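Local coordinates for protein kinase domain-containing protein (Chaetomium thermophilum, PDB 6Z3U) that probably phosphorylates serine and threonine residues of proteins with ATP, as the cyclin-dependent kinase subunit of the CAK complex, at residues B[251-262]-B[270-281]. Sequence-based numbering, arbitrary orientation.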
# COMPACT_ATOMS: atom_id res chain seq x y z
N ARG B 251 16.08 2.65 -2.79
CA ARG B 251 16.62 2.83 -1.45
C ARG B 251 15.48 2.99 -0.45
O ARG B 251 14.44 3.58 -0.75
CB ARG B 251 17.53 4.05 -1.40
CG ARG B 251 18.61 4.03 -2.47
CD ARG B 251 19.55 5.22 -2.40
NE ARG B 251 20.57 5.02 -1.36
CZ ARG B 251 21.73 4.40 -1.58
NH1 ARG B 251 22.03 3.93 -2.78
NH2 ARG B 251 22.60 4.25 -0.59
N MET B 252 15.68 2.44 0.75
CA MET B 252 14.73 2.56 1.84
C MET B 252 15.37 3.29 3.01
O MET B 252 16.60 3.46 3.06
CB MET B 252 14.23 1.18 2.30
CG MET B 252 13.24 0.52 1.37
SD MET B 252 13.08 -1.24 1.74
CE MET B 252 11.35 -1.51 1.39
N THR B 253 14.54 3.72 3.94
CA THR B 253 15.02 4.44 5.12
C THR B 253 15.60 3.45 6.12
O THR B 253 15.07 2.35 6.31
CB THR B 253 13.90 5.24 5.76
OG1 THR B 253 13.30 6.09 4.77
CG2 THR B 253 14.44 6.12 6.88
N ALA B 254 16.69 3.85 6.77
CA ALA B 254 17.28 3.08 7.85
C ALA B 254 16.70 3.44 9.20
O ALA B 254 16.99 2.76 10.19
CB ALA B 254 18.79 3.29 7.87
N ASN B 255 15.89 4.50 9.27
CA ASN B 255 15.31 4.97 10.53
C ASN B 255 13.88 4.47 10.65
O ASN B 255 12.90 5.21 10.51
CB ASN B 255 15.38 6.50 10.59
CG ASN B 255 14.97 7.05 11.94
OD1 ASN B 255 15.05 6.35 12.96
ND2 ASN B 255 14.54 8.30 11.96
N VAL B 256 13.76 3.17 10.92
CA VAL B 256 12.48 2.52 11.18
C VAL B 256 12.68 1.51 12.30
O VAL B 256 13.80 1.13 12.65
CB VAL B 256 11.90 1.84 9.93
CG1 VAL B 256 11.27 2.87 9.00
CG2 VAL B 256 12.97 1.05 9.20
N ILE B 257 11.56 1.05 12.86
CA ILE B 257 11.56 0.10 13.97
C ILE B 257 12.11 0.77 15.22
O ILE B 257 13.19 1.38 15.19
CB ILE B 257 12.38 -1.16 13.64
CG1 ILE B 257 11.99 -1.73 12.28
CG2 ILE B 257 12.15 -2.22 14.71
CD1 ILE B 257 12.82 -2.93 11.86
N THR B 258 11.39 0.65 16.33
CA THR B 258 11.88 1.18 17.60
C THR B 258 13.25 0.60 17.90
O THR B 258 13.54 -0.56 17.58
CB THR B 258 10.89 0.85 18.72
OG1 THR B 258 9.60 1.36 18.38
CG2 THR B 258 11.35 1.47 20.03
N ARG B 259 14.11 1.42 18.51
CA ARG B 259 15.51 1.05 18.69
C ARG B 259 15.66 -0.35 19.28
O ARG B 259 16.35 -1.20 18.73
CB ARG B 259 16.21 2.07 19.59
CG ARG B 259 17.72 1.88 19.67
CD ARG B 259 18.38 2.84 20.65
NE ARG B 259 18.04 4.23 20.38
CZ ARG B 259 17.20 4.96 21.10
NH1 ARG B 259 16.96 6.22 20.77
NH2 ARG B 259 16.58 4.45 22.16
N TRP B 260 14.99 -0.60 20.41
CA TRP B 260 15.17 -1.86 21.12
C TRP B 260 14.88 -3.08 20.25
O TRP B 260 15.33 -4.18 20.58
CB TRP B 260 14.27 -1.89 22.36
CG TRP B 260 14.56 -0.80 23.34
CD1 TRP B 260 15.57 0.11 23.28
CD2 TRP B 260 13.81 -0.49 24.52
NE1 TRP B 260 15.51 0.96 24.36
CE2 TRP B 260 14.43 0.62 25.14
CE3 TRP B 260 12.68 -1.04 25.13
CZ2 TRP B 260 13.96 1.18 26.32
CZ3 TRP B 260 12.21 -0.48 26.30
CH2 TRP B 260 12.85 0.62 26.88
N TYR B 261 14.13 -2.90 19.16
CA TYR B 261 13.77 -4.00 18.27
C TYR B 261 14.38 -3.84 16.88
O TYR B 261 14.04 -4.61 15.98
CB TYR B 261 12.25 -4.11 18.18
CG TYR B 261 11.57 -4.08 19.53
CD1 TYR B 261 11.26 -2.87 20.14
CD2 TYR B 261 11.26 -5.25 20.20
CE1 TYR B 261 10.65 -2.83 21.38
CE2 TYR B 261 10.65 -5.22 21.45
CZ TYR B 261 10.35 -4.01 22.02
OH TYR B 261 9.75 -3.96 23.26
N ARG B 262 15.28 -2.86 16.70
CA ARG B 262 15.86 -2.58 15.39
C ARG B 262 16.93 -3.62 15.07
O ARG B 262 17.79 -3.89 15.92
CB ARG B 262 16.49 -1.19 15.37
CG ARG B 262 16.65 -0.59 13.98
CD ARG B 262 17.52 0.66 14.00
NE ARG B 262 17.14 1.62 15.03
CZ ARG B 262 16.12 2.46 14.96
NH1 ARG B 262 15.34 2.48 13.89
NH2 ARG B 262 15.88 3.30 15.96
N ALA B 270 21.49 0.36 6.62
CA ALA B 270 21.22 -0.37 5.39
C ALA B 270 20.04 0.25 4.65
O ALA B 270 19.03 0.62 5.24
CB ALA B 270 20.94 -1.84 5.69
N ARG B 271 20.18 0.35 3.32
CA ARG B 271 19.17 0.95 2.47
C ARG B 271 18.47 -0.05 1.56
O ARG B 271 17.48 0.31 0.93
CB ARG B 271 19.80 2.05 1.59
CG ARG B 271 20.75 2.98 2.33
CD ARG B 271 20.01 3.93 3.25
NE ARG B 271 19.22 4.91 2.50
CZ ARG B 271 18.50 5.88 3.05
NH1 ARG B 271 17.82 6.72 2.29
NH2 ARG B 271 18.46 6.01 4.37
N HIS B 272 18.97 -1.29 1.48
CA HIS B 272 18.39 -2.33 0.62
C HIS B 272 18.22 -3.59 1.47
O HIS B 272 19.06 -4.48 1.44
CB HIS B 272 19.27 -2.57 -0.60
CG HIS B 272 19.42 -1.37 -1.48
ND1 HIS B 272 20.66 -0.87 -1.84
CD2 HIS B 272 18.51 -0.57 -2.07
CE1 HIS B 272 20.49 0.19 -2.61
NE2 HIS B 272 19.20 0.40 -2.77
N TYR B 273 17.12 -3.65 2.21
CA TYR B 273 16.83 -4.76 3.11
C TYR B 273 15.52 -5.43 2.71
O TYR B 273 14.87 -5.05 1.73
CB TYR B 273 16.77 -4.26 4.56
CG TYR B 273 15.86 -3.08 4.79
CD1 TYR B 273 14.50 -3.26 5.02
CD2 TYR B 273 16.35 -1.78 4.78
CE1 TYR B 273 13.66 -2.18 5.23
CE2 TYR B 273 15.52 -0.69 5.00
CZ TYR B 273 14.18 -0.90 5.22
OH TYR B 273 13.35 0.18 5.43
N GLY B 274 15.13 -6.43 3.49
CA GLY B 274 13.93 -7.20 3.20
C GLY B 274 13.16 -7.61 4.44
O GLY B 274 13.25 -6.96 5.48
N GLY B 275 12.40 -8.71 4.33
CA GLY B 275 11.57 -9.13 5.44
C GLY B 275 12.35 -9.44 6.70
O GLY B 275 11.80 -9.37 7.81
N ALA B 276 13.63 -9.80 6.56
CA ALA B 276 14.41 -10.18 7.72
C ALA B 276 14.39 -9.11 8.81
O ALA B 276 14.53 -9.42 9.99
CB ALA B 276 15.85 -10.48 7.31
N VAL B 277 14.20 -7.85 8.42
CA VAL B 277 14.20 -6.78 9.42
C VAL B 277 13.04 -6.96 10.39
O VAL B 277 13.16 -6.65 11.58
CB VAL B 277 14.16 -5.40 8.74
CG1 VAL B 277 15.42 -5.17 7.93
CG2 VAL B 277 12.92 -5.26 7.86
N ASP B 278 11.89 -7.44 9.89
CA ASP B 278 10.75 -7.67 10.77
C ASP B 278 10.93 -8.91 11.63
O ASP B 278 10.51 -8.93 12.79
CB ASP B 278 9.46 -7.78 9.96
CG ASP B 278 8.89 -6.43 9.57
OD1 ASP B 278 9.13 -5.45 10.29
OD2 ASP B 278 8.18 -6.37 8.54
N ILE B 279 11.55 -9.96 11.08
CA ILE B 279 11.75 -11.18 11.85
C ILE B 279 12.60 -10.90 13.09
O ILE B 279 12.35 -11.45 14.16
CB ILE B 279 12.39 -12.27 10.96
CG1 ILE B 279 11.30 -13.10 10.27
CG2 ILE B 279 13.30 -13.17 11.76
CD1 ILE B 279 10.33 -12.30 9.45
N TRP B 280 13.59 -10.02 12.96
CA TRP B 280 14.42 -9.67 14.11
C TRP B 280 13.57 -9.07 15.22
O TRP B 280 13.73 -9.43 16.39
CB TRP B 280 15.51 -8.68 13.69
CG TRP B 280 16.35 -8.20 14.83
CD1 TRP B 280 16.05 -7.21 15.73
CD2 TRP B 280 17.66 -8.67 15.18
NE1 TRP B 280 17.07 -7.05 16.62
CE2 TRP B 280 18.08 -7.93 16.31
CE3 TRP B 280 18.51 -9.64 14.66
CZ2 TRP B 280 19.31 -8.14 16.92
CZ3 TRP B 280 19.73 -9.85 15.27
CH2 TRP B 280 20.12 -9.10 16.38
N SER B 281 12.69 -8.14 14.88
CA SER B 281 11.81 -7.55 15.89
C SER B 281 10.96 -8.63 16.56
O SER B 281 10.75 -8.59 17.78
CB SER B 281 10.92 -6.49 15.25
OG SER B 281 11.70 -5.42 14.77
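The Tyr273 ring carries the sulfur of Met252 over one face, SD lying 3.9 Å from the ring centroid and 22° off its normal, a Met-aromatic contact. At the ring's edge stands the carbonyl of Thr253, which accepts a hydrogen bond from the phenol in its carbonyl plane, Tyr273 OH to Thr253 O measuring 2.9 Å. With CG between the backbone N and the carbonyl carbon (chi1 52°), the ring is swung toward both partners, and Met252 CB lies beside it, 3.5 Å from Tyr273 CE2. Replacing this tyrosine by an alanine would probably leave the Thr253 carbonyl without its phenol donor and the Met252 sulfur without its aromatic face. The Arg271 guanidinium has Met252 O over the centre of one face, 3.0 Å above the plane, while Arg251 NE approaches at its edge. Alongside, Met252 N donates to Arg271 O. Over one face of the Arg251 guanidinium comes CE1 of His272, whose ring stacks on His36 of the chain of the RING-type domain-containing protein.

These contacts illustrate how a protein kinase ties its activation segment, here 251-262, whose end, Thr258 to Arg262, belongs to the P+1 loop just before the PPE counterpart of the APE motif, to the helix 276-291 of the C-lobe and the loop leading into it. Asp278 of that helix holds the backbone N atoms of His218 and Arg219, next to the predicted proton acceptor Asp220, which Thr258 meets through its hydroxyl.

At the helix, Tyr261 O lies at the edge of the Trp280 ring, 3.3 Å from CD1, and takes a hydrogen bond from Ser281 OG at 2.8 Å, the donor tilted 34° from the carbonyl plane. Ile257 covers the same hydroxyl with CG2, while its CD1 reaches the Val277 backbone. The Tyr261 hydroxyl bonds to Glu288, further along this helix.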